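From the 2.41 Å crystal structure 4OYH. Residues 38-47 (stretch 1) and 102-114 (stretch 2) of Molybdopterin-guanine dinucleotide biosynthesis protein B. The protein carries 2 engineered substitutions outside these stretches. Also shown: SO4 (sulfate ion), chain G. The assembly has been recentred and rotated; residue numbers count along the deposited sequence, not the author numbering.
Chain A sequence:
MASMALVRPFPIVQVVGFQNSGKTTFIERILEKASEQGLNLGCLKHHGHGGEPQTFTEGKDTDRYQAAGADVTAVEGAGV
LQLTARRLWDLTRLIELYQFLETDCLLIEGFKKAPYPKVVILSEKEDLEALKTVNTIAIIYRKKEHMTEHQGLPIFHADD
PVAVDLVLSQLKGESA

Stretch 1 38-47: GLNLGCLKHH
Stretch 2 102-114: ETDCLLIEGFKKA

Two neighbouring parallel strands, ending at His 46 and Glu 109, join the stretches. The two stretches bury 904 Å² between them, both sides summed, and the N-to-C directions of their strands differ by 24°. The register pairs Gly 42 with Leu 106, Cys 43 with Leu 107, Leu 44 with Ile 108 and Lys 45 with Glu 109, at CA-CA separations of 4.6-4.8 Å. Extended backbones (Leu 44 phi/psi -140/127, Ile 108 -115/129) let alternate residues of stretch 1 bond to both flanks of their partners: Gly 42 N to Cys 105 O, 3.0 Å and nearly linear at 178°; Leu 107 N to Gly 42 O, 3.0 Å; Leu 44 N to Leu 107 O, 2.9 Å; Glu 109 N to Leu 44 O, 2.6 Å; His 46 N to Glu 109 O, 3.0 Å.

Leu 44, which has the most covered surface (95 Å²), adopts chi1 t, chi2 p on the sheet face it shares with Leu 106 and Ile 108. Its CB lies 4.0 Å from Leu 106 CD1, and its CD2 3.9 Å from Phe 111 CE2, an apolar cluster. On the other face, Leu 41 CD1 meets Cys 105 SG at 3.5 Å.

His 46 (90 Å², chi1 t, chi2 44°) points toward stretch 2. Its CB sits over the Phe 111 ring, 3.6 Å from the centroid and 24° off the normal, a CH-pi contact. The two rings are oblique, with centroids 4.0 Å apart and planes at 33°. Phe 111 (phi/psi 38/55, chi1 m, chi2 -90°) begins a type I turn closed by Ala 114 N to Phe 111 O, 2.9 Å. Beside it, Lys 112 N donates to sulfate O4 at 2.5 Å.

Asn 40 (88 Å², phi/psi -112/92, chi1 t, chi2 26°) anchors the opposite end: its O accepts from Asp 104 N at 2.6 Å, while its ND2 donates to Glu 102 O at 3.1 Å.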

# COMPACT_ATOMS: atom_id res chain seq x y z
N GLY A 38 -2.56 15.52 -17.18
CA GLY A 38 -1.76 15.68 -15.97
C GLY A 38 -2.56 15.66 -14.68
O GLY A 38 -2.04 15.97 -13.61
N LEU A 39 -3.83 15.29 -14.80
CA LEU A 39 -4.71 15.19 -13.66
C LEU A 39 -4.13 14.14 -12.70
O LEU A 39 -3.58 13.13 -13.15
CB LEU A 39 -6.11 14.84 -14.12
CG LEU A 39 -7.15 14.61 -13.03
CD1 LEU A 39 -7.44 15.88 -12.23
CD2 LEU A 39 -8.41 14.04 -13.65
N ASN A 40 -4.20 14.41 -11.41
CA ASN A 40 -3.53 13.57 -10.41
C ASN A 40 -4.57 12.81 -9.56
O ASN A 40 -5.09 13.26 -8.52
CB ASN A 40 -2.59 14.44 -9.57
CG ASN A 40 -2.11 13.77 -8.31
OD1 ASN A 40 -2.02 12.54 -8.22
ND2 ASN A 40 -1.78 14.59 -7.32
N LEU A 41 -4.88 11.61 -10.03
CA LEU A 41 -6.09 10.94 -9.67
C LEU A 41 -5.78 9.53 -9.19
O LEU A 41 -5.00 8.83 -9.81
CB LEU A 41 -7.04 10.95 -10.87
CG LEU A 41 -8.20 9.96 -10.96
CD1 LEU A 41 -9.40 10.32 -10.09
CD2 LEU A 41 -8.60 9.91 -12.37
N GLY A 42 -6.35 9.17 -8.05
CA GLY A 42 -6.16 7.87 -7.46
C GLY A 42 -7.25 6.91 -7.91
O GLY A 42 -8.23 7.32 -8.49
N CYS A 43 -7.06 5.64 -7.63
CA CYS A 43 -8.01 4.62 -7.99
C CYS A 43 -8.13 3.62 -6.84
O CYS A 43 -7.15 3.21 -6.21
CB CYS A 43 -7.59 3.90 -9.28
SG CYS A 43 -9.02 3.21 -10.11
N LEU A 44 -9.36 3.28 -6.54
CA LEU A 44 -9.66 2.39 -5.42
C LEU A 44 -10.77 1.42 -5.82
O LEU A 44 -11.85 1.79 -6.36
CB LEU A 44 -10.01 3.17 -4.17
CG LEU A 44 -10.48 2.30 -2.99
CD1 LEU A 44 -9.34 1.52 -2.43
CD2 LEU A 44 -11.14 3.15 -1.87
N LYS A 45 -10.45 0.16 -5.63
CA LYS A 45 -11.34 -0.94 -5.96
C LYS A 45 -11.72 -1.62 -4.68
O LYS A 45 -10.83 -2.01 -3.91
CB LYS A 45 -10.65 -1.93 -6.93
CG LYS A 45 -11.38 -3.24 -7.09
CD LYS A 45 -10.80 -4.07 -8.22
CE LYS A 45 -11.43 -5.45 -8.30
NZ LYS A 45 -10.40 -6.52 -8.47
N HIS A 46 -13.02 -1.74 -4.41
CA HIS A 46 -13.51 -2.61 -3.33
C HIS A 46 -13.55 -4.07 -3.79
O HIS A 46 -13.97 -4.36 -4.92
CB HIS A 46 -14.90 -2.20 -2.89
CG HIS A 46 -15.34 -2.81 -1.59
ND1 HIS A 46 -14.52 -2.90 -0.49
CD2 HIS A 46 -16.52 -3.35 -1.22
CE1 HIS A 46 -15.18 -3.48 0.50
NE2 HIS A 46 -16.39 -3.76 0.08
N HIS A 47 -13.13 -4.98 -2.93
CA HIS A 47 -13.18 -6.43 -3.24
C HIS A 47 -13.87 -7.19 -2.12
O HIS A 47 -15.10 -7.12 -1.97
CB HIS A 47 -11.78 -6.97 -3.47
CG HIS A 47 -11.69 -8.46 -3.43
ND1 HIS A 47 -11.88 -9.20 -2.28
CD2 HIS A 47 -11.40 -9.36 -4.40
CE1 HIS A 47 -11.72 -10.48 -2.54
NE2 HIS A 47 -11.42 -10.61 -3.82
N GLU A 102 -1.57 12.60 -1.08
CA GLU A 102 -1.62 13.83 -1.87
C GLU A 102 -2.07 13.64 -3.31
O GLU A 102 -1.46 14.18 -4.22
CB GLU A 102 -0.25 14.51 -1.85
CG GLU A 102 0.26 14.83 -0.44
CD GLU A 102 1.55 15.66 -0.47
OE1 GLU A 102 2.03 15.97 -1.60
OE2 GLU A 102 2.08 15.99 0.63
N THR A 103 -3.17 12.92 -3.50
CA THR A 103 -3.81 12.84 -4.81
C THR A 103 -4.77 14.02 -4.93
O THR A 103 -5.18 14.56 -3.93
CB THR A 103 -4.59 11.49 -4.99
OG1 THR A 103 -5.56 11.35 -3.95
CG2 THR A 103 -3.65 10.28 -4.94
N ASP A 104 -5.12 14.42 -6.15
CA ASP A 104 -6.09 15.52 -6.37
C ASP A 104 -7.55 15.08 -6.22
O ASP A 104 -8.43 15.89 -5.97
CB ASP A 104 -5.98 16.11 -7.79
CG ASP A 104 -4.67 16.83 -8.06
OD1 ASP A 104 -3.98 17.24 -7.09
OD2 ASP A 104 -4.37 17.01 -9.28
N CYS A 105 -7.80 13.80 -6.45
CA CYS A 105 -9.15 13.31 -6.60
C CYS A 105 -9.16 11.79 -6.64
O CYS A 105 -8.11 11.16 -6.56
CB CYS A 105 -9.79 13.89 -7.86
SG CYS A 105 -8.81 13.66 -9.34
N LEU A 106 -10.34 11.19 -6.74
CA LEU A 106 -10.41 9.74 -6.59
C LEU A 106 -11.54 9.09 -7.38
O LEU A 106 -12.70 9.51 -7.33
CB LEU A 106 -10.50 9.41 -5.11
CG LEU A 106 -10.71 7.94 -4.74
CD1 LEU A 106 -9.49 7.04 -5.15
CD2 LEU A 106 -11.01 7.85 -3.28
N LEU A 107 -11.12 8.08 -8.13
CA LEU A 107 -11.99 7.16 -8.86
C LEU A 107 -12.16 5.91 -8.01
O LEU A 107 -11.17 5.28 -7.65
CB LEU A 107 -11.39 6.76 -10.21
CG LEU A 107 -12.19 6.82 -11.51
CD1 LEU A 107 -11.63 5.86 -12.52
CD2 LEU A 107 -13.63 6.57 -11.32
N ILE A 108 -13.39 5.56 -7.69
CA ILE A 108 -13.65 4.34 -6.92
C ILE A 108 -14.43 3.32 -7.76
O ILE A 108 -15.46 3.68 -8.35
CB ILE A 108 -14.43 4.64 -5.64
CG1 ILE A 108 -13.77 5.79 -4.87
CG2 ILE A 108 -14.58 3.36 -4.86
CD1 ILE A 108 -14.14 5.89 -3.43
N GLU A 109 -13.94 2.08 -7.84
CA GLU A 109 -14.76 0.97 -8.34
C GLU A 109 -15.47 0.31 -7.14
O GLU A 109 -14.80 -0.18 -6.24
CB GLU A 109 -13.89 -0.02 -9.12
CG GLU A 109 -14.52 -1.38 -9.45
CD GLU A 109 -13.66 -2.25 -10.39
OE1 GLU A 109 -13.90 -3.47 -10.47
OE2 GLU A 109 -12.74 -1.73 -11.05
N GLY A 110 -16.81 0.28 -7.12
CA GLY A 110 -17.55 -0.35 -5.99
C GLY A 110 -18.00 0.57 -4.83
O GLY A 110 -18.19 1.75 -5.08
N PHE A 111 -18.10 0.06 -3.59
CA PHE A 111 -18.82 0.69 -2.43
C PHE A 111 -20.10 1.36 -2.85
O PHE A 111 -20.27 2.58 -2.57
CB PHE A 111 -18.00 1.76 -1.67
CG PHE A 111 -16.65 1.27 -1.23
CD1 PHE A 111 -16.48 0.65 0.05
CD2 PHE A 111 -15.61 1.33 -2.11
CE1 PHE A 111 -15.18 0.10 0.42
CE2 PHE A 111 -14.28 0.87 -1.81
CZ PHE A 111 -14.08 0.23 -0.54
N LYS A 112 -20.99 0.63 -3.50
CA LYS A 112 -22.34 1.16 -3.87
C LYS A 112 -23.06 1.97 -2.79
O LYS A 112 -23.95 2.76 -3.07
CB LYS A 112 -23.28 0.02 -4.17
CG LYS A 112 -22.79 -1.01 -5.19
CD LYS A 112 -23.73 -2.16 -5.26
CE LYS A 112 -24.13 -2.63 -3.92
NZ LYS A 112 -25.60 -2.39 -3.84
N LYS A 113 -22.72 1.68 -1.54
CA LYS A 113 -23.42 2.18 -0.37
C LYS A 113 -22.97 3.57 -0.02
O LYS A 113 -23.61 4.25 0.76
CB LYS A 113 -23.16 1.25 0.82
CG LYS A 113 -21.66 1.20 1.27
CD LYS A 113 -20.91 -0.12 0.93
CE LYS A 113 -19.76 -0.37 1.95
NZ LYS A 113 -19.39 -1.81 2.18
N ALA A 114 -21.81 3.96 -0.55
CA ALA A 114 -21.25 5.28 -0.28
C ALA A 114 -22.13 6.35 -0.90
O ALA A 114 -22.82 6.08 -1.90
CB ALA A 114 -19.77 5.40 -0.83
S SO4 G . -19.92 -3.13 -3.29
O1 SO4 G . -19.50 -3.48 -1.94
O2 SO4 G . -18.78 -3.04 -4.19
O3 SO4 G . -20.84 -4.13 -3.80
O4 SO4 G . -20.59 -1.85 -3.19